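Local coordinates for high-affinity zinc uptake system protein znuA (Streptococcus suis, PDB 3MFQ) that binds zinc and probably serves as the substrate-binding component of a metal-uptake ABC transporter, handing the ion to its membrane partner, at residues Ala10-Phe15 / His65-Met70; Asp89-Asp94 / Ile100-Phe105; Phe107-Tyr112 / Asp146-Trp151; Val118-Leu123 / Lys136-Tyr141; Ser199-Thr204 / Lys228-Ala233. All blocks are in the same frame, centred on the assembly; numbering follows the deposited sequence.

Interaction 1 (Ala10-Phe15 / His65-Met70)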
# COMPACT_ATOMS: atom_id res chain seq x y z
N ALA A 10 1.01 -13.14 14.39
CA ALA A 10 2.11 -12.63 13.60
C ALA A 10 1.58 -11.82 12.42
O ALA A 10 0.57 -12.16 11.81
CB ALA A 10 2.97 -13.76 13.14
N VAL A 11 2.25 -10.72 12.12
CA VAL A 11 1.72 -9.78 11.16
C VAL A 11 2.85 -9.24 10.28
O VAL A 11 3.86 -8.75 10.78
CB VAL A 11 0.93 -8.64 11.86
CG1 VAL A 11 0.11 -9.19 13.05
CG2 VAL A 11 1.86 -7.53 12.31
N THR A 12 2.67 -9.37 8.97
CA THR A 12 3.74 -9.09 8.03
C THR A 12 4.10 -7.61 7.95
O THR A 12 5.24 -7.23 8.17
CB THR A 12 3.42 -9.63 6.62
OG1 THR A 12 2.09 -9.24 6.24
CG2 THR A 12 3.51 -11.15 6.60
N THR A 13 3.11 -6.77 7.64
CA THR A 13 3.38 -5.36 7.41
C THR A 13 2.70 -4.46 8.43
O THR A 13 1.78 -4.88 9.13
CB THR A 13 2.90 -4.93 6.02
OG1 THR A 13 1.49 -4.70 6.06
CG2 THR A 13 3.22 -6.01 5.00
N SER A 14 3.17 -3.22 8.50
CA SER A 14 2.60 -2.23 9.39
C SER A 14 1.12 -2.02 9.10
O SER A 14 0.36 -1.59 9.97
CB SER A 14 3.35 -0.91 9.26
OG SER A 14 3.39 -0.49 7.91
N PHE A 15 0.71 -2.30 7.86
CA PHE A 15 -0.69 -2.20 7.49
C PHE A 15 -1.51 -3.06 8.41
O PHE A 15 -2.41 -2.60 9.10
CB PHE A 15 -0.91 -2.68 6.06
CG PHE A 15 -0.33 -1.79 5.03
CD1 PHE A 15 -0.98 -0.64 4.64
CD2 PHE A 15 0.88 -2.10 4.43
CE1 PHE A 15 -0.44 0.19 3.68
CE2 PHE A 15 1.42 -1.28 3.47
CZ PHE A 15 0.76 -0.14 3.10
N HIS A 65 1.36 -12.15 -3.61
CA HIS A 65 2.81 -12.10 -3.76
C HIS A 65 3.39 -10.76 -3.32
O HIS A 65 4.50 -10.39 -3.70
CB HIS A 65 3.22 -12.39 -5.21
CG HIS A 65 2.89 -13.77 -5.67
ND1 HIS A 65 1.91 -14.54 -5.08
CD2 HIS A 65 3.41 -14.52 -6.67
CE1 HIS A 65 1.84 -15.71 -5.70
NE2 HIS A 65 2.74 -15.73 -6.67
N PHE A 66 2.62 -10.02 -2.52
CA PHE A 66 3.10 -8.74 -2.00
C PHE A 66 4.40 -8.93 -1.23
O PHE A 66 5.41 -8.28 -1.52
CB PHE A 66 2.03 -8.08 -1.12
CG PHE A 66 2.50 -6.81 -0.44
CD1 PHE A 66 3.30 -5.90 -1.12
CD2 PHE A 66 2.13 -6.53 0.86
CE1 PHE A 66 3.72 -4.74 -0.50
CE2 PHE A 66 2.55 -5.37 1.48
CZ PHE A 66 3.34 -4.47 0.80
N GLU A 67 4.38 -9.83 -0.25
CA GLU A 67 5.58 -10.16 0.51
C GLU A 67 6.68 -10.67 -0.43
O GLU A 67 7.86 -10.62 -0.09
CB GLU A 67 5.27 -11.19 1.59
CG GLU A 67 4.54 -10.61 2.80
CD GLU A 67 3.04 -10.54 2.60
OE1 GLU A 67 2.57 -10.83 1.49
OE2 GLU A 67 2.33 -10.19 3.57
N GLY A 68 6.28 -11.16 -1.60
CA GLY A 68 7.21 -11.47 -2.67
C GLY A 68 8.23 -12.56 -2.41
O GLY A 68 8.54 -13.35 -3.31
N LYS A 69 8.77 -12.61 -1.20
CA LYS A 69 9.80 -13.59 -0.88
C LYS A 69 9.46 -14.46 0.33
O LYS A 69 10.35 -14.97 1.00
CB LYS A 69 11.15 -12.89 -0.67
CG LYS A 69 11.86 -12.55 -1.97
CD LYS A 69 13.18 -11.83 -1.71
CE LYS A 69 14.13 -11.99 -2.89
NZ LYS A 69 13.49 -11.60 -4.18
N MET A 70 8.17 -14.63 0.59
CA MET A 70 7.72 -15.48 1.68
C MET A 70 6.42 -16.19 1.33
O MET A 70 5.71 -16.67 2.22
CB MET A 70 7.54 -14.66 2.96
CG MET A 70 8.80 -13.98 3.45
SD MET A 70 8.55 -13.10 5.00
CE MET A 70 7.36 -11.87 4.51
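The ring of Phe-66 meets Thr-13 obliquely: its CE2 lies 3.6 Å from the methyl CG2 of Thr-13, the two side chains arriving from opposite directions. Phe-66 also touches the rings of His-62 and Trp-106 and stands edge-to-face with that of His-41, while the Phe-15 ring has CB of Thr-13 at its edge, in plane. With CG of Phe-66 anti to the backbone N (chi1 175°), the ring leaves the 65-70 loop for the 10-15 segment.

The polar part of the contact lies beside these rings. Thr-12 OG1 donates a 2.8 Å hydrogen bond to Glu-67 OE2, approaching nearly along the C-O axis of the carboxylate, and the two side chains cross at about a right angle. A bend at chi2 (84°) turns the glutamate carboxylate onto the threonine hydroxyl, and Glu-67 CG lies 4.0 Å from Thr-12 CG2. OE2 also receives a weak bond from the backbone N of His-62, giving this buried oxygen a second donor. Met-70 CE adds a looser apolar touch, 4.4 Å from Thr-12 CG2.

Here the link from strand 8-11 to helix 14-24 meets the loop after the neighbouring parallel strand 58-61, an arrangement typical of an alpha/beta lobe, with the side chain of Phe-66 about 5 Å from the bound zinc ion.

Interaction 2 (Asp89-Asp94 / Ile100-Phe105). With ZN (zinc ion), chain D.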
# COMPACT_ATOMS: atom_id res chain seq x y z
N ASP A 89 -11.96 -8.07 -9.15
CA ASP A 89 -11.42 -7.14 -8.18
C ASP A 89 -9.95 -6.88 -8.48
O ASP A 89 -9.42 -5.81 -8.18
CB ASP A 89 -11.54 -7.69 -6.76
CG ASP A 89 -12.98 -7.84 -6.32
OD1 ASP A 89 -13.88 -7.34 -7.03
OD2 ASP A 89 -13.20 -8.44 -5.25
N LEU A 90 -9.30 -7.87 -9.07
CA LEU A 90 -7.86 -7.84 -9.26
C LEU A 90 -7.44 -6.88 -10.35
O LEU A 90 -8.15 -6.68 -11.33
CB LEU A 90 -7.33 -9.24 -9.56
CG LEU A 90 -7.00 -10.11 -8.36
CD1 LEU A 90 -8.05 -9.98 -7.26
CD2 LEU A 90 -6.84 -11.56 -8.78
N ASN A 91 -6.27 -6.28 -10.16
CA ASN A 91 -5.61 -5.51 -11.20
C ASN A 91 -4.50 -6.39 -11.75
O ASN A 91 -3.74 -6.98 -10.99
CB ASN A 91 -5.01 -4.23 -10.63
CG ASN A 91 -5.63 -2.98 -11.22
OD1 ASN A 91 -4.95 -2.20 -11.88
ND2 ASN A 91 -6.92 -2.79 -10.99
N THR A 92 -4.40 -6.49 -13.07
CA THR A 92 -3.43 -7.39 -13.68
C THR A 92 -2.62 -6.74 -14.79
O THR A 92 -3.18 -6.12 -15.70
CB THR A 92 -4.10 -8.67 -14.21
OG1 THR A 92 -4.67 -9.39 -13.11
CG2 THR A 92 -3.09 -9.54 -14.91
N MET A 93 -1.30 -6.87 -14.72
CA MET A 93 -0.42 -6.36 -15.76
C MET A 93 0.33 -7.51 -16.43
O MET A 93 -0.03 -8.67 -16.25
CB MET A 93 0.56 -5.34 -15.18
CG MET A 93 0.89 -4.17 -16.12
SD MET A 93 -0.37 -2.87 -16.10
CE MET A 93 0.19 -1.83 -17.45
N ASP A 94 1.36 -7.17 -17.18
CA ASP A 94 2.15 -8.17 -17.90
C ASP A 94 3.62 -8.10 -17.51
O ASP A 94 4.14 -7.04 -17.18
CB ASP A 94 1.99 -7.99 -19.41
CG ASP A 94 2.23 -6.55 -19.86
OD1 ASP A 94 2.17 -6.29 -21.08
OD2 ASP A 94 2.48 -5.68 -18.99
N ILE A 100 0.11 -11.07 -14.29
CA ILE A 100 0.73 -10.88 -12.98
C ILE A 100 -0.29 -10.00 -12.26
O ILE A 100 -0.84 -9.06 -12.84
CB ILE A 100 2.11 -10.20 -12.97
CG1 ILE A 100 3.18 -11.20 -13.41
CG2 ILE A 100 2.44 -9.65 -11.59
CD1 ILE A 100 3.15 -12.50 -12.63
N VAL A 101 -0.56 -10.32 -11.00
CA VAL A 101 -1.52 -9.56 -10.20
C VAL A 101 -0.87 -8.38 -9.48
O VAL A 101 0.27 -8.47 -9.03
CB VAL A 101 -2.22 -10.47 -9.16
CG1 VAL A 101 -1.19 -11.10 -8.23
CG2 VAL A 101 -3.25 -9.69 -8.37
N ASP A 102 -1.59 -7.27 -9.40
CA ASP A 102 -1.14 -6.10 -8.66
C ASP A 102 -1.56 -6.23 -7.20
O ASP A 102 -2.75 -6.28 -6.88
CB ASP A 102 -1.73 -4.83 -9.28
CG ASP A 102 -1.22 -3.56 -8.62
OD1 ASP A 102 -0.66 -3.65 -7.51
OD2 ASP A 102 -1.38 -2.47 -9.22
N PRO A 103 -0.57 -6.28 -6.29
CA PRO A 103 -0.80 -6.53 -4.86
C PRO A 103 -1.32 -5.32 -4.09
O PRO A 103 -1.84 -5.49 -2.99
CB PRO A 103 0.59 -6.92 -4.35
CG PRO A 103 1.53 -6.20 -5.25
CD PRO A 103 0.87 -6.15 -6.60
N HIS A 104 -1.19 -4.13 -4.65
CA HIS A 104 -1.52 -2.90 -3.94
C HIS A 104 -3.02 -2.65 -3.86
O HIS A 104 -3.50 -1.60 -4.29
CB HIS A 104 -0.82 -1.71 -4.59
CG HIS A 104 0.64 -1.92 -4.84
ND1 HIS A 104 1.13 -2.35 -6.06
CD2 HIS A 104 1.71 -1.77 -4.04
CE1 HIS A 104 2.44 -2.46 -5.99
NE2 HIS A 104 2.82 -2.11 -4.77
N PHE A 105 -3.75 -3.60 -3.30
CA PHE A 105 -5.21 -3.54 -3.25
C PHE A 105 -5.75 -2.57 -2.20
O PHE A 105 -6.91 -2.17 -2.26
CB PHE A 105 -5.76 -4.93 -2.95
CG PHE A 105 -5.42 -5.43 -1.58
CD1 PHE A 105 -4.26 -6.16 -1.37
CD2 PHE A 105 -6.24 -5.15 -0.50
CE1 PHE A 105 -3.94 -6.61 -0.10
CE2 PHE A 105 -5.92 -5.59 0.76
CZ PHE A 105 -4.76 -6.32 0.96
ZN ZN D . 4.88 -1.80 -4.16
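Residues 91-93 and 100-102 pair antiparallel, with Thr-92 and Val-101 as a non-hydrogen-bonded pair and Met-93 and Ile-100 as a hydrogen-bonded one, joined by Met-93 N to Ile-100 O (2.9 Å) and Ile-100 N to Met-93 O (3.1 Å). Asp-102 N continues the ladder to Asn-91 O at 2.7 Å. Leu-90 CG rests 3.8 Å from Val-101 CG2, and the CB atoms of Asn-91 and Asp-102 lie 3.6 Å apart. This short beta hairpin leads directly into the metal site. Asp-102 turns its carboxylate away from its own backbone N (chi1 -176°), and OD1 takes two donors: His-104 N, from above the carboxylate plane, in an Asx turn, and His-104 ND1 at 2.6 Å on the syn side. Asn-174 ND2 bonds to OD2. The second-shell aspartate thereby fixes the rotation of the imidazole, whose NE2 binds the zinc ion at 2.2 Å; Pro-103 CG covers one ring face near the rim. His-41, His-170 and Asp-254 complete the coordination.

Interaction 3 (Phe107-Tyr112 / Asp146-Trp151)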
# COMPACT_ATOMS: atom_id res chain seq x y z
N PHE A 107 -5.42 0.50 -1.50
CA PHE A 107 -5.84 1.85 -1.89
C PHE A 107 -7.24 1.84 -2.49
O PHE A 107 -7.84 2.89 -2.70
CB PHE A 107 -4.83 2.49 -2.84
CG PHE A 107 -3.51 2.81 -2.20
CD1 PHE A 107 -3.43 3.73 -1.17
CD2 PHE A 107 -2.35 2.20 -2.64
CE1 PHE A 107 -2.22 4.03 -0.58
CE2 PHE A 107 -1.13 2.50 -2.05
CZ PHE A 107 -1.07 3.41 -1.02
N SER A 108 -7.75 0.65 -2.79
CA SER A 108 -9.15 0.50 -3.14
C SER A 108 -9.93 0.24 -1.86
O SER A 108 -10.11 -0.91 -1.47
CB SER A 108 -9.35 -0.65 -4.13
OG SER A 108 -10.73 -0.87 -4.38
N ILE A 109 -10.36 1.31 -1.21
CA ILE A 109 -11.05 1.20 0.07
C ILE A 109 -12.03 0.02 0.15
O ILE A 109 -12.07 -0.68 1.16
CB ILE A 109 -11.76 2.52 0.45
CG1 ILE A 109 -10.72 3.59 0.77
CG2 ILE A 109 -12.69 2.31 1.63
CD1 ILE A 109 -11.31 4.89 1.23
N PRO A 110 -12.81 -0.21 -0.91
CA PRO A 110 -13.69 -1.38 -0.90
C PRO A 110 -12.90 -2.67 -0.63
O PRO A 110 -13.28 -3.47 0.22
CB PRO A 110 -14.27 -1.40 -2.31
CG PRO A 110 -14.25 0.02 -2.73
CD PRO A 110 -13.02 0.62 -2.11
N LEU A 111 -11.81 -2.85 -1.37
CA LEU A 111 -10.96 -4.02 -1.20
C LEU A 111 -10.39 -4.09 0.21
O LEU A 111 -10.29 -5.17 0.79
CB LEU A 111 -9.83 -4.00 -2.23
CG LEU A 111 -10.12 -4.77 -3.52
CD1 LEU A 111 -11.59 -4.70 -3.88
CD2 LEU A 111 -9.25 -4.25 -4.66
N TYR A 112 -10.01 -2.95 0.76
CA TYR A 112 -9.45 -2.91 2.11
C TYR A 112 -10.51 -3.28 3.14
O TYR A 112 -10.25 -4.02 4.08
CB TYR A 112 -8.84 -1.54 2.41
CG TYR A 112 -7.93 -1.54 3.62
CD1 TYR A 112 -6.67 -2.11 3.56
CD2 TYR A 112 -8.34 -0.97 4.82
CE1 TYR A 112 -5.83 -2.11 4.66
CE2 TYR A 112 -7.51 -0.96 5.93
CZ TYR A 112 -6.26 -1.54 5.84
OH TYR A 112 -5.43 -1.54 6.94
N ASP A 146 -15.67 3.96 5.47
CA ASP A 146 -16.73 4.55 4.66
C ASP A 146 -16.58 6.07 4.60
O ASP A 146 -16.51 6.66 3.52
CB ASP A 146 -18.11 4.19 5.21
CG ASP A 146 -18.37 2.70 5.19
OD1 ASP A 146 -19.24 2.23 5.95
OD2 ASP A 146 -17.71 1.99 4.41
N ASP A 147 -16.54 6.69 5.77
CA ASP A 147 -16.37 8.14 5.88
C ASP A 147 -15.10 8.56 5.15
O ASP A 147 -15.08 9.60 4.48
CB ASP A 147 -16.29 8.56 7.35
CG ASP A 147 -17.50 8.12 8.15
OD1 ASP A 147 -17.42 8.15 9.40
OD2 ASP A 147 -18.52 7.74 7.54
N LEU A 148 -14.06 7.75 5.27
CA LEU A 148 -12.78 8.03 4.63
C LEU A 148 -12.92 8.14 3.11
O LEU A 148 -12.37 9.06 2.50
CB LEU A 148 -11.76 6.94 4.98
CG LEU A 148 -10.41 7.03 4.26
CD1 LEU A 148 -9.75 8.37 4.53
CD2 LEU A 148 -9.50 5.88 4.68
N HIS A 149 -13.65 7.21 2.51
CA HIS A 149 -13.83 7.21 1.06
C HIS A 149 -14.49 8.50 0.60
O HIS A 149 -14.14 9.04 -0.45
CB HIS A 149 -14.66 6.00 0.62
CG HIS A 149 -14.77 5.87 -0.87
ND1 HIS A 149 -13.97 5.03 -1.61
CD2 HIS A 149 -15.60 6.48 -1.76
CE1 HIS A 149 -14.29 5.12 -2.89
NE2 HIS A 149 -15.28 5.99 -3.00
N ALA A 150 -15.44 8.99 1.39
CA ALA A 150 -16.11 10.24 1.08
C ALA A 150 -15.15 11.42 1.21
O ALA A 150 -15.23 12.38 0.45
CB ALA A 150 -17.32 10.43 1.98
N TRP A 151 -14.25 11.33 2.18
CA TRP A 151 -13.27 12.37 2.42
C TRP A 151 -12.31 12.51 1.25
O TRP A 151 -12.04 13.61 0.77
CB TRP A 151 -12.48 12.07 3.70
CG TRP A 151 -11.49 13.13 4.08
CD1 TRP A 151 -11.70 14.20 4.89
CD2 TRP A 151 -10.12 13.20 3.67
NE1 TRP A 151 -10.55 14.94 5.01
CE2 TRP A 151 -9.57 14.35 4.27
CE3 TRP A 151 -9.31 12.41 2.85
CZ2 TRP A 151 -8.24 14.73 4.08
CZ3 TRP A 151 -7.99 12.79 2.66
CH2 TRP A 151 -7.47 13.94 3.27
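Ile-109 drives its CD1 methyl against the backbone of His-149, ending 3.4 Å from His-149 CA and 3.6 Å from His-149 CB. The same methyl reaches Leu-148 CG at 3.8 Å, so one branch end fills the angle between two consecutive side chains of helix 131-156. Its reach comes from an extended outer chain: chi2 of -177° sets CD1 anti to CA, at full stretch. Farther back along the isoleucine, CB lies at the edge of the His-149 imidazole, in the ring plane and 3.9 Å from His-149 ND1. Helices 109-123 and 131-156 thus meet through an isoleucine methyl set against Leu-148 and the backbone and CB of His-149, where the first of them begins, one residue after its N-cap, Ser-108. Nearby, Asp-146 OD2 forms a salt bridge with Lys-113 NZ, adding a polar tie between the same two helices. Helix 266-281 supplies further apolar cover, Tyr-270 touching Ile-109 and Ile-267 touching Leu-148, while Tyr-180 packs on both Ile-109 and His-149.

Interaction 4 (Val118-Leu123 / Lys136-Tyr141)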
# COMPACT_ATOMS: atom_id res chain seq x y z
N VAL A 118 -12.09 -10.20 6.66
CA VAL A 118 -11.37 -11.45 6.86
C VAL A 118 -10.61 -11.42 8.19
O VAL A 118 -10.67 -12.36 8.97
CB VAL A 118 -10.38 -11.72 5.72
CG1 VAL A 118 -9.58 -12.98 6.00
CG2 VAL A 118 -11.11 -11.84 4.40
N ALA A 119 -9.90 -10.32 8.43
CA ALA A 119 -9.14 -10.14 9.66
C ALA A 119 -10.05 -10.23 10.88
O ALA A 119 -9.71 -10.87 11.88
CB ALA A 119 -8.42 -8.81 9.64
N SER A 120 -11.21 -9.60 10.79
CA SER A 120 -12.19 -9.64 11.86
C SER A 120 -12.60 -11.07 12.17
O SER A 120 -12.60 -11.50 13.32
CB SER A 120 -13.41 -8.81 11.49
OG SER A 120 -14.37 -8.83 12.53
N GLU A 121 -12.95 -11.82 11.12
CA GLU A 121 -13.46 -13.18 11.28
C GLU A 121 -12.38 -14.16 11.74
O GLU A 121 -12.69 -15.29 12.13
CB GLU A 121 -14.09 -13.66 9.98
CG GLU A 121 -15.09 -12.66 9.39
CD GLU A 121 -15.93 -13.25 8.28
OE1 GLU A 121 -16.74 -12.51 7.68
OE2 GLU A 121 -15.77 -14.46 8.00
N GLU A 122 -11.13 -13.73 11.68
CA GLU A 122 -10.02 -14.55 12.14
C GLU A 122 -9.65 -14.23 13.58
O GLU A 122 -9.16 -15.09 14.32
CB GLU A 122 -8.80 -14.37 11.24
CG GLU A 122 -8.88 -15.14 9.93
CD GLU A 122 -9.00 -16.64 10.15
OE1 GLU A 122 -10.07 -17.19 9.84
OE2 GLU A 122 -8.02 -17.25 10.63
N LEU A 123 -9.87 -12.99 13.99
CA LEU A 123 -9.67 -12.61 15.38
C LEU A 123 -10.86 -13.12 16.20
O LEU A 123 -10.67 -13.67 17.27
CB LEU A 123 -9.46 -11.10 15.51
CG LEU A 123 -8.18 -10.60 14.84
CD1 LEU A 123 -8.12 -9.08 14.77
CD2 LEU A 123 -6.94 -11.15 15.53
N LYS A 136 -18.13 -5.49 17.11
CA LYS A 136 -18.50 -4.12 17.40
C LYS A 136 -17.39 -3.18 16.96
O LYS A 136 -17.64 -2.14 16.35
CB LYS A 136 -18.78 -3.95 18.89
CG LYS A 136 -19.60 -2.72 19.24
CD LYS A 136 -19.96 -2.74 20.72
CE LYS A 136 -20.85 -1.56 21.09
NZ LYS A 136 -21.16 -1.55 22.55
N ASN A 137 -16.15 -3.55 17.28
CA ASN A 137 -14.99 -2.79 16.84
C ASN A 137 -14.87 -2.75 15.32
O ASN A 137 -14.53 -1.72 14.75
CB ASN A 137 -13.72 -3.39 17.43
CG ASN A 137 -13.61 -3.16 18.92
OD1 ASN A 137 -14.51 -2.59 19.53
ND2 ASN A 137 -12.51 -3.59 19.51
N THR A 138 -15.16 -3.88 14.69
CA THR A 138 -15.08 -4.00 13.24
C THR A 138 -16.05 -3.05 12.55
O THR A 138 -15.68 -2.34 11.61
CB THR A 138 -15.40 -5.42 12.79
OG1 THR A 138 -14.56 -6.34 13.49
CG2 THR A 138 -15.19 -5.57 11.29
N GLU A 139 -17.29 -3.03 13.02
CA GLU A 139 -18.31 -2.17 12.44
C GLU A 139 -17.91 -0.70 12.52
O GLU A 139 -18.11 0.06 11.57
CB GLU A 139 -19.66 -2.39 13.12
CG GLU A 139 -20.24 -3.77 12.91
CD GLU A 139 -21.72 -3.83 13.20
OE1 GLU A 139 -22.32 -2.75 13.43
OE2 GLU A 139 -22.29 -4.93 13.19
N LYS A 140 -17.32 -0.30 13.65
CA LYS A 140 -16.90 1.08 13.84
C LYS A 140 -15.78 1.46 12.88
O LYS A 140 -15.71 2.61 12.43
CB LYS A 140 -16.45 1.31 15.28
CG LYS A 140 -15.92 2.71 15.54
CD LYS A 140 -15.39 2.86 16.95
CE LYS A 140 -14.82 4.25 17.18
NZ LYS A 140 -14.35 4.44 18.58
N TYR A 141 -14.91 0.52 12.56
CA TYR A 141 -13.80 0.79 11.64
C TYR A 141 -14.26 0.73 10.19
O TYR A 141 -13.78 1.48 9.34
CB TYR A 141 -12.63 -0.16 11.88
CG TYR A 141 -11.38 0.19 11.10
CD1 TYR A 141 -10.79 1.44 11.23
CD2 TYR A 141 -10.79 -0.73 10.24
CE1 TYR A 141 -9.65 1.77 10.51
CE2 TYR A 141 -9.65 -0.41 9.52
CZ TYR A 141 -9.08 0.84 9.66
OH TYR A 141 -7.95 1.15 8.95
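Ser-120 holds OG anti to its own N (chi1 -180°), and Thr-138 sets OG1 opposite its carbonyl carbon and beside its N (chi1 -54°); these two rotations point the hydroxyls at one another across the gap between helices. Ser-120 OG donates a hydrogen bond to Thr-138 OG1 (2.7 Å). Each hydroxyl has a further partner: Gln-124 NE2, four residues on, bonds to Ser-120 OG, and Thr-138 OG1 is bonded to Ile-134 O, one turn back in its own helix. The pair is therefore part of a short polar chain running from one helix to the other.

A carbon contact flanks the bond. Thr-138 CG2, which the same torsion places anti to the backbone N, lies 3.7 Å from Ser-120 CB. Such small side chains let the backbones approach closely, with the CA atoms of Ser-120 and Thr-138 6.5 Å apart. Leu-123 and Ala-119 pack instead on helix 14-24, while Val-116 of helix 109-123 touches Thr-138. At 26 residues, helix 131-156 is consistent with the long helix that links the two lobes in this family of metal-binding proteins, and helix 109-123 packs along it.

Interaction 5 (Ser199-Thr204 / Lys228-Ala233)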
# COMPACT_ATOMS: atom_id res chain seq x y z
N SER A 199 14.46 2.37 -20.38
CA SER A 199 13.47 2.58 -21.43
C SER A 199 12.11 2.95 -20.83
O SER A 199 11.29 3.59 -21.48
CB SER A 199 13.33 1.34 -22.31
OG SER A 199 12.72 0.28 -21.60
N ASP A 200 11.88 2.53 -19.59
CA ASP A 200 10.65 2.89 -18.89
C ASP A 200 10.79 4.27 -18.27
O ASP A 200 9.80 4.96 -18.04
CB ASP A 200 10.32 1.85 -17.82
CG ASP A 200 9.92 0.52 -18.41
OD1 ASP A 200 9.73 0.46 -19.64
OD2 ASP A 200 9.79 -0.46 -17.65
N MET A 201 12.02 4.64 -17.98
CA MET A 201 12.31 5.99 -17.52
C MET A 201 11.91 6.98 -18.60
O MET A 201 11.17 7.93 -18.35
CB MET A 201 13.80 6.13 -17.21
CG MET A 201 14.25 5.28 -16.03
SD MET A 201 13.76 6.01 -14.46
CE MET A 201 14.93 7.36 -14.34
N ILE A 202 12.41 6.74 -19.82
CA ILE A 202 12.12 7.60 -20.96
C ILE A 202 10.63 7.59 -21.28
O ILE A 202 10.03 8.64 -21.48
CB ILE A 202 12.86 7.11 -22.21
CG1 ILE A 202 14.36 7.00 -21.93
CG2 ILE A 202 12.60 8.05 -23.38
CD1 ILE A 202 15.14 6.30 -23.03
N GLU A 203 10.06 6.40 -21.32
CA GLU A 203 8.62 6.24 -21.51
C GLU A 203 7.89 7.21 -20.61
O GLU A 203 6.97 7.90 -21.04
CB GLU A 203 8.21 4.80 -21.16
CG GLU A 203 7.62 4.02 -22.32
CD GLU A 203 6.20 4.43 -22.64
OE1 GLU A 203 5.39 3.54 -22.97
OE2 GLU A 203 5.90 5.64 -22.56
N THR A 204 8.30 7.25 -19.35
CA THR A 204 7.68 8.12 -18.36
C THR A 204 7.95 9.58 -18.67
O THR A 204 7.05 10.42 -18.59
CB THR A 204 8.18 7.80 -16.94
OG1 THR A 204 7.99 6.40 -16.67
CG2 THR A 204 7.41 8.61 -15.91
N LYS A 228 14.68 11.78 -9.04
CA LYS A 228 15.51 12.94 -9.35
C LYS A 228 16.33 12.71 -10.61
O LYS A 228 16.71 13.66 -11.29
CB LYS A 228 16.42 13.30 -8.16
CG LYS A 228 15.68 14.06 -7.07
CD LYS A 228 16.64 14.82 -6.17
CE LYS A 228 15.89 15.76 -5.24
NZ LYS A 228 16.80 16.50 -4.33
N LYS A 229 16.59 11.45 -10.92
CA LYS A 229 17.19 11.10 -12.21
C LYS A 229 16.11 11.16 -13.29
O LYS A 229 16.41 11.33 -14.47
CB LYS A 229 17.81 9.70 -12.15
CG LYS A 229 19.29 9.69 -11.83
CD LYS A 229 20.11 10.27 -12.98
CE LYS A 229 21.59 10.31 -12.64
NZ LYS A 229 22.41 10.73 -13.82
N LEU A 230 14.86 11.03 -12.86
CA LEU A 230 13.71 11.11 -13.76
C LEU A 230 13.42 12.57 -14.08
O LEU A 230 13.05 12.91 -15.21
CB LEU A 230 12.49 10.45 -13.12
CG LEU A 230 11.20 10.42 -13.93
CD1 LEU A 230 11.40 9.64 -15.22
CD2 LEU A 230 10.08 9.80 -13.11
N GLN A 231 13.58 13.42 -13.08
CA GLN A 231 13.40 14.86 -13.24
C GLN A 231 14.46 15.43 -14.17
O GLN A 231 14.17 16.26 -15.03
CB GLN A 231 13.51 15.54 -11.88
CG GLN A 231 13.81 17.03 -11.95
CD GLN A 231 14.03 17.64 -10.59
OE1 GLN A 231 14.98 17.29 -9.88
NE2 GLN A 231 13.16 18.56 -10.21
N GLU A 232 15.70 14.98 -13.97
CA GLU A 232 16.83 15.44 -14.77
C GLU A 232 16.63 15.12 -16.24
O GLU A 232 16.97 15.93 -17.11
CB GLU A 232 18.11 14.78 -14.25
CG GLU A 232 19.38 15.20 -14.95
CD GLU A 232 20.61 14.55 -14.35
OE1 GLU A 232 21.31 13.82 -15.07
OE2 GLU A 232 20.86 14.76 -13.14
N ALA A 233 16.07 13.95 -16.53
CA ALA A 233 15.81 13.53 -17.90
C ALA A 233 14.75 14.40 -18.56
O ALA A 233 14.85 14.74 -19.74
CB ALA A 233 15.40 12.07 -17.93
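Leu-230 forms the close-packed centre of this contact, its CD1 lying 3.6 Å from the backbone oxygen of Met-201 and its CD2 4.0 Å from Thr-204 CG2. With CG anti to the backbone N (chi1 -179°), the leucine sends its forked end over helix 198-211, where it crosses the threonine side chain at about a right angle. Thr-204 presents its methyl here, while its hydroxyl OG1 donates to Asp-200 O at 2.7 Å, a carbonyl that also accepts from Thr-204 N. Met-201, bent at chi2 and chi3, belongs to the same packed part: it curls its CE back to 4.1 Å from Leu-230 CB, and this methyl also lies 4.1 Å from Lys-229 C. Pro-187 and Val-196 pack on Met-201, and Val-205 and Ile-216 continue the apolar packing around Leu-230.

Toward solvent the fit is looser. The Lys-229 side chain leads away from the interface, its NZ pairing with Glu-232 OE1 at 3.5 Å on the exposed side of helix 225-235.

The axes of the two short helical segments approach to 9.8 Å and cross at -57°. Helices 198-211 and 225-235, with strand 215-217 between them in sequence, pack here in the strand-and-helix architecture typical of an alpha/beta lobe.

Along the chain, interactions 1, 2 and 3 follow in series, interaction 4 falls between the two segments of interaction 3, and interaction 5 comes last. Interactions 1 and 2, with centres about 16 Å apart, meet where Phe-66 packs on Pro-103, close to the zinc ion. The hairpin of interaction 2 leads on into helix 109-123, and Phe-105 touches Leu-111 of interaction 3. Interactions 3 and 4 join the same helix pair, 109-123 and 131-156, at points about 16 Å apart between centres. Interaction 5 is remote, about 43 Å from interaction 4 by centres and across the chain's centre, consistent with two lobes enclosing a metal site between them.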